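Inactive PncC family protein (Escherichia coli O157:H7, PDB 5KOL) probably lacks nicotinamide-nucleotide amidohydrolase activity although it belongs to the CinA family, and is of unknown function. Local coordinates at residues 21-29 and 165-173. Residues are numbered along the deposited sequence; the frame is centred on the assembly and turned at random.
Sequences LTSALSQRL and LAQLLQLLL
Leu-25 of helix 18-31 meets four leucines of segment 165-173. Its CD1 is the busier branch, 3.6 Å from Leu-168 CD2 and 3.9 Å from Leu-172 CD1, while CD2 turns to Leu-165 CD2. With CG anti to the backbone N (chi1 -174°), the forked end stands across Leu-165, Leu-168 and Leu-172 at roughly right angles. Leu-169 comes in from the other helix and lays CD2 over the Leu-25 backbone, 4.0 Å from its CA; its CD1 touches both Ala-24 CB and Leu-21 CD2. That Leu-21 methyl also touches Ala-166 CB, at 3.9 Å. Toward the sheet, Leu-168 and Leu-29 both touch Leu-36 of strand 36-40, and Leu-165 rests on Leu-47 and Leu-51 of helix 46-52.

The polar contact sits at the C-terminal end of segment 165-173. Both terminal nitrogens of Arg-28 converge on the carbonyl of Leu-172: the NH2 bond to O is short (2.7 Å) but bent (134°), in the carbonyl plane but 24° out of the guanidinium plane, and the bond from NH1 is weak. Leu-172 CB lies against one guanidinium face, and NE pairs with Asp-32.

The interface is thus almost wholly apolar, made by leucine methyls; its one polar link joins Arg-28, whose charge Asp-32 probably offsets, to a carbonyl beside the chain's C-terminus.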
ATOM      1  N   LEU A  21      11.731  15.251   1.451  1.00 26.52           N
ATOM      2  CA  LEU A  21      10.847  15.115   2.608  1.00 28.41           C
ATOM      3  C   LEU A  21      11.107  13.811   3.353  1.00 23.55           C
ATOM      4  O   LEU A  21      11.148  13.794   4.587  1.00 30.61           O
ATOM      5  CB  LEU A  21       9.385  15.171   2.151  1.00 26.51           C
ATOM      6  CG  LEU A  21       8.896  16.483   1.535  1.00 27.43           C
ATOM      7  CD1 LEU A  21       7.513  16.331   0.882  1.00 21.00           C
ATOM      8  CD2 LEU A  21       8.904  17.560   2.628  1.00 30.36           C
ATOM      9  N   THR A  22      11.261  12.705   2.622  1.00 23.45           N
ATOM     10  CA  THR A  22      11.488  11.426   3.290  1.00 24.10           C
ATOM     11  C   THR A  22      12.892  11.358   3.866  1.00 26.67           C
ATOM     12  O   THR A  22      13.125  10.631   4.836  1.00 24.13           O
ATOM     13  CB  THR A  22      11.253  10.255   2.325  1.00 30.10           C
ATOM     14  OG1 THR A  22      12.131  10.360   1.202  1.00 27.24           O
ATOM     15  CG2 THR A  22       9.795  10.228   1.812  1.00 24.11           C
ATOM     16  N   SER A  23      13.835  12.107   3.278  1.00 22.96           N
ATOM     17  CA  SER A  23      15.153  12.251   3.882  1.00 27.07           C
ATOM     18  C   SER A  23      15.056  12.871   5.267  1.00 24.93           C
ATOM     19  O   SER A  23      15.614  12.350   6.245  1.00 27.88           O
ATOM     20  CB  SER A  23      16.030  13.107   2.970  1.00 29.81           C
ATOM     21  OG  SER A  23      16.471  12.318   1.882  1.00 29.33           O
ATOM     22  N   ALA A  24      14.360  14.004   5.372  1.00 25.75           N
ATOM     23  CA  ALA A  24      14.234  14.653   6.674  1.00 27.07           C
ATOM     24  C   ALA A  24      13.430  13.784   7.634  1.00 29.96           C
ATOM     25  O   ALA A  24      13.818  13.587   8.792  1.00 27.38           O
ATOM     26  CB  ALA A  24      13.586  16.026   6.506  1.00 22.47           C
ATOM     27  N   LEU A  25      12.321  13.223   7.149  1.00 30.48           N
ATOM     28  CA  LEU A  25      11.424  12.469   8.017  1.00 28.64           C
ATOM     29  C   LEU A  25      12.070  11.179   8.515  1.00 27.50           C
ATOM     30  O   LEU A  25      11.914  10.810   9.689  1.00 28.37           O
ATOM     31  CB  LEU A  25      10.128  12.171   7.270  1.00 20.15           C
ATOM     32  CG  LEU A  25       9.011  11.502   8.078  1.00 29.64           C
ATOM     33  CD1 LEU A  25       8.519  12.429   9.199  1.00 27.20           C
ATOM     34  CD2 LEU A  25       7.851  11.071   7.160  1.00 30.25           C
ATOM     35  N   SER A  26      12.786  10.463   7.641  1.00 26.95           N
ATOM     36  CA  SER A  26      13.379   9.205   8.074  1.00 31.89           C
ATOM     37  C   SER A  26      14.385   9.438   9.192  1.00 31.64           C
ATOM     38  O   SER A  26      14.339   8.777  10.233  1.00 30.78           O
ATOM     39  CB  SER A  26      14.018   8.472   6.894  1.00 26.45           C
ATOM     40  OG  SER A  26      15.132   9.171   6.379  1.00 31.43           O
ATOM     41  N   GLN A  27      15.270  10.418   9.027  1.00 26.66           N
ATOM     42  CA  GLN A  27      16.298  10.596  10.043  1.00 37.36           C
ATOM     43  C   GLN A  27      15.724  11.159  11.333  1.00 29.60           C
ATOM     44  O   GLN A  27      16.227  10.851  12.419  1.00 34.54           O
ATOM     45  CB  GLN A  27      17.396  11.471   9.456  1.00 35.63           C
ATOM     46  CG  GLN A  27      18.269  10.574   8.620  1.00 46.65           C
ATOM     47  CD  GLN A  27      19.111  11.350   7.684  1.00 68.60           C
ATOM     48  OE1 GLN A  27      19.044  12.566   7.619  1.00 71.37           O
ATOM     49  NE2 GLN A  27      19.940  10.647   6.952  1.00 69.71           N
ATOM     50  N   ARG A  28      14.637  11.923  11.240  1.00 29.26           N
ATOM     51  CA  ARG A  28      13.988  12.439  12.441  1.00 31.30           C
ATOM     52  C   ARG A  28      13.359  11.316  13.263  1.00 40.98           C
ATOM     53  O   ARG A  28      13.519  11.261  14.496  1.00 35.83           O
ATOM     54  CB  ARG A  28      12.932  13.466  12.048  1.00 34.36           C
ATOM     55  CG  ARG A  28      12.130  13.947  13.212  1.00 43.66           C
ATOM     56  CD  ARG A  28      13.028  14.542  14.294  1.00 52.39           C
ATOM     57  NE  ARG A  28      12.230  14.826  15.476  1.00 57.56           N
ATOM     58  CZ  ARG A  28      11.569  15.960  15.660  1.00 59.49           C
ATOM     59  NH1 ARG A  28      11.639  16.925  14.742  1.00 54.01           N
ATOM     60  NH2 ARG A  28      10.841  16.127  16.759  1.00 57.60           N
ATOM     61  N   LEU A  29      12.620  10.423  12.603  1.00 31.70           N
ATOM     62  CA  LEU A  29      11.952   9.355  13.340  1.00 31.79           C
ATOM     63  C   LEU A  29      12.949   8.325  13.855  1.00 30.80           C
ATOM     64  O   LEU A  29      12.762   7.781  14.951  1.00 39.73           O
ATOM     65  CB  LEU A  29      10.886   8.681  12.481  1.00 29.01           C
ATOM     66  CG  LEU A  29       9.777   9.564  11.902  1.00 27.53           C
ATOM     67  CD1 LEU A  29       9.039   8.845  10.775  1.00 28.16           C
ATOM     68  CD2 LEU A  29       8.827   9.986  13.002  1.00 27.76           C
ATOM     69  N   LEU A 165       3.436  14.192   4.029  1.00 22.90           N
ATOM     70  CA  LEU A 165       4.788  14.099   4.577  1.00 17.74           C
ATOM     71  C   LEU A 165       5.247  15.434   5.156  1.00 23.83           C
ATOM     72  O   LEU A 165       5.754  15.496   6.285  1.00 24.99           O
ATOM     73  CB  LEU A 165       5.743  13.644   3.462  1.00 20.21           C
ATOM     74  CG  LEU A 165       5.477  12.236   2.881  1.00 24.06           C
ATOM     75  CD1 LEU A 165       6.404  11.966   1.718  1.00 20.98           C
ATOM     76  CD2 LEU A 165       5.677  11.161   3.937  1.00 25.14           C
ATOM     77  N   ALA A 166       5.111  16.513   4.378  1.00 23.18           N
ATOM     78  CA  ALA A 166       5.595  17.819   4.819  1.00 24.59           C
ATOM     79  C   ALA A 166       4.878  18.288   6.079  1.00 25.50           C
ATOM     80  O   ALA A 166       5.488  18.916   6.959  1.00 27.23           O
ATOM     81  CB  ALA A 166       5.432  18.842   3.689  1.00 22.48           C
ATOM     82  N   GLN A 167       3.571  18.020   6.177  1.00 25.16           N
ATOM     83  CA  GLN A 167       2.856  18.457   7.372  1.00 26.17           C
ATOM     84  C   GLN A 167       3.241  17.627   8.591  1.00 31.24           C
ATOM     85  O   GLN A 167       3.191  18.132   9.712  1.00 27.52           O
ATOM     86  CB  GLN A 167       1.335  18.416   7.156  1.00 30.82           C
ATOM     87  CG  GLN A 167       0.536  19.027   8.339  1.00 31.74           C
ATOM     88  CD  GLN A 167       0.620  20.551   8.399  1.00 31.82           C
ATOM     89  OE1 GLN A 167       0.564  21.242   7.365  1.00 36.87           O
ATOM     90  NE2 GLN A 167       0.761  21.086   9.606  1.00 32.43           N
ATOM     91  N   LEU A 168       3.608  16.355   8.416  1.00 23.31           N
ATOM     92  CA  LEU A 168       4.119  15.627   9.569  1.00 24.20           C
ATOM     93  C   LEU A 168       5.407  16.269  10.078  1.00 28.05           C
ATOM     94  O   LEU A 168       5.618  16.391  11.287  1.00 31.43           O
ATOM     95  CB  LEU A 168       4.315  14.150   9.230  1.00 23.23           C
ATOM     96  CG  LEU A 168       4.910  13.355  10.398  1.00 27.46           C
ATOM     97  CD1 LEU A 168       4.018  13.454  11.659  1.00 23.57           C
ATOM     98  CD2 LEU A 168       5.056  11.905   9.998  1.00 24.92           C
ATOM     99  N   LEU A 169       6.266  16.714   9.158  1.00 24.90           N
ATOM    100  CA  LEU A 169       7.466  17.444   9.540  1.00 28.96           C
ATOM    101  C   LEU A 169       7.113  18.673  10.374  1.00 26.52           C
ATOM    102  O   LEU A 169       7.733  18.929  11.409  1.00 30.96           O
ATOM    103  CB  LEU A 169       8.234  17.835   8.275  1.00 23.67           C
ATOM    104  CG  LEU A 169       8.991  16.637   7.674  1.00 29.69           C
ATOM    105  CD1 LEU A 169       9.670  16.985   6.355  1.00 30.63           C
ATOM    106  CD2 LEU A 169      10.048  16.189   8.679  1.00 25.31           C
ATOM    107  N   GLN A 170       6.114  19.446   9.928  1.00 28.08           N
ATOM    108  CA  GLN A 170       5.688  20.624  10.679  1.00 32.04           C
ATOM    109  C   GLN A 170       5.236  20.237  12.079  1.00 39.54           C
ATOM    110  O   GLN A 170       5.612  20.871  13.066  1.00 34.96           O
ATOM    111  CB  GLN A 170       4.555  21.346   9.942  1.00 32.78           C
ATOM    112  CG  GLN A 170       3.886  22.468  10.756  1.00 37.97           C
ATOM    113  CD  GLN A 170       4.832  23.624  11.062  1.00 44.93           C
ATOM    114  OE1 GLN A 170       4.802  24.223  12.151  1.00 37.88           O
ATOM    115  NE2 GLN A 170       5.677  23.938  10.103  1.00 26.75           N
ATOM    116  N   LEU A 171       4.426  19.181  12.180  1.00 36.90           N
ATOM    117  CA  LEU A 171       3.900  18.784  13.477  1.00 33.35           C
ATOM    118  C   LEU A 171       4.980  18.199  14.383  1.00 40.91           C
ATOM    119  O   LEU A 171       4.777  18.130  15.599  1.00 43.50           O
ATOM    120  CB  LEU A 171       2.756  17.781  13.278  1.00 38.18           C
ATOM    121  CG  LEU A 171       1.526  18.332  12.548  1.00 38.03           C
ATOM    122  CD1 LEU A 171       0.468  17.248  12.305  1.00 32.45           C
ATOM    123  CD2 LEU A 171       0.917  19.504  13.313  1.00 37.80           C
ATOM    124  N   LEU A 172       6.118  17.783  13.830  1.00 37.07           N
ATOM    125  CA  LEU A 172       7.208  17.231  14.627  1.00 40.40           C
ATOM    126  C   LEU A 172       8.167  18.295  15.147  1.00 45.66           C
ATOM    127  O   LEU A 172       9.105  17.961  15.880  1.00 46.35           O
ATOM    128  CB  LEU A 172       7.988  16.195  13.810  1.00 34.97           C
ATOM    129  CG  LEU A 172       7.314  14.837  13.640  1.00 38.96           C
ATOM    130  CD1 LEU A 172       8.150  13.936  12.736  1.00 34.48           C
ATOM    131  CD2 LEU A 172       7.082  14.188  15.007  1.00 40.64           C
ATOM    132  N   LEU A 173       7.974  19.555  14.783  1.00 40.99           N
ATOM    133  CA  LEU A 173       8.780  20.621  15.356  1.00 46.68           C
ATOM    134  C   LEU A 173       8.548  20.671  16.868  1.00 59.07           C
ATOM    135  O   LEU A 173       7.420  20.476  17.337  1.00 55.71           O
ATOM    136  CB  LEU A 173       8.442  21.964  14.714  1.00 39.66           C
ATOM    137  CG  LEU A 173       8.684  22.062  13.211  1.00 40.92           C
ATOM    138  CD1 LEU A 173       8.157  23.386  12.702  1.00 36.68           C
ATOM    139  CD2 LEU A 173      10.164  21.899  12.900  1.00 44.07           C
ATOM    140  OXT LEU A 173       9.482  20.893  17.647  1.00 55.82           O
TER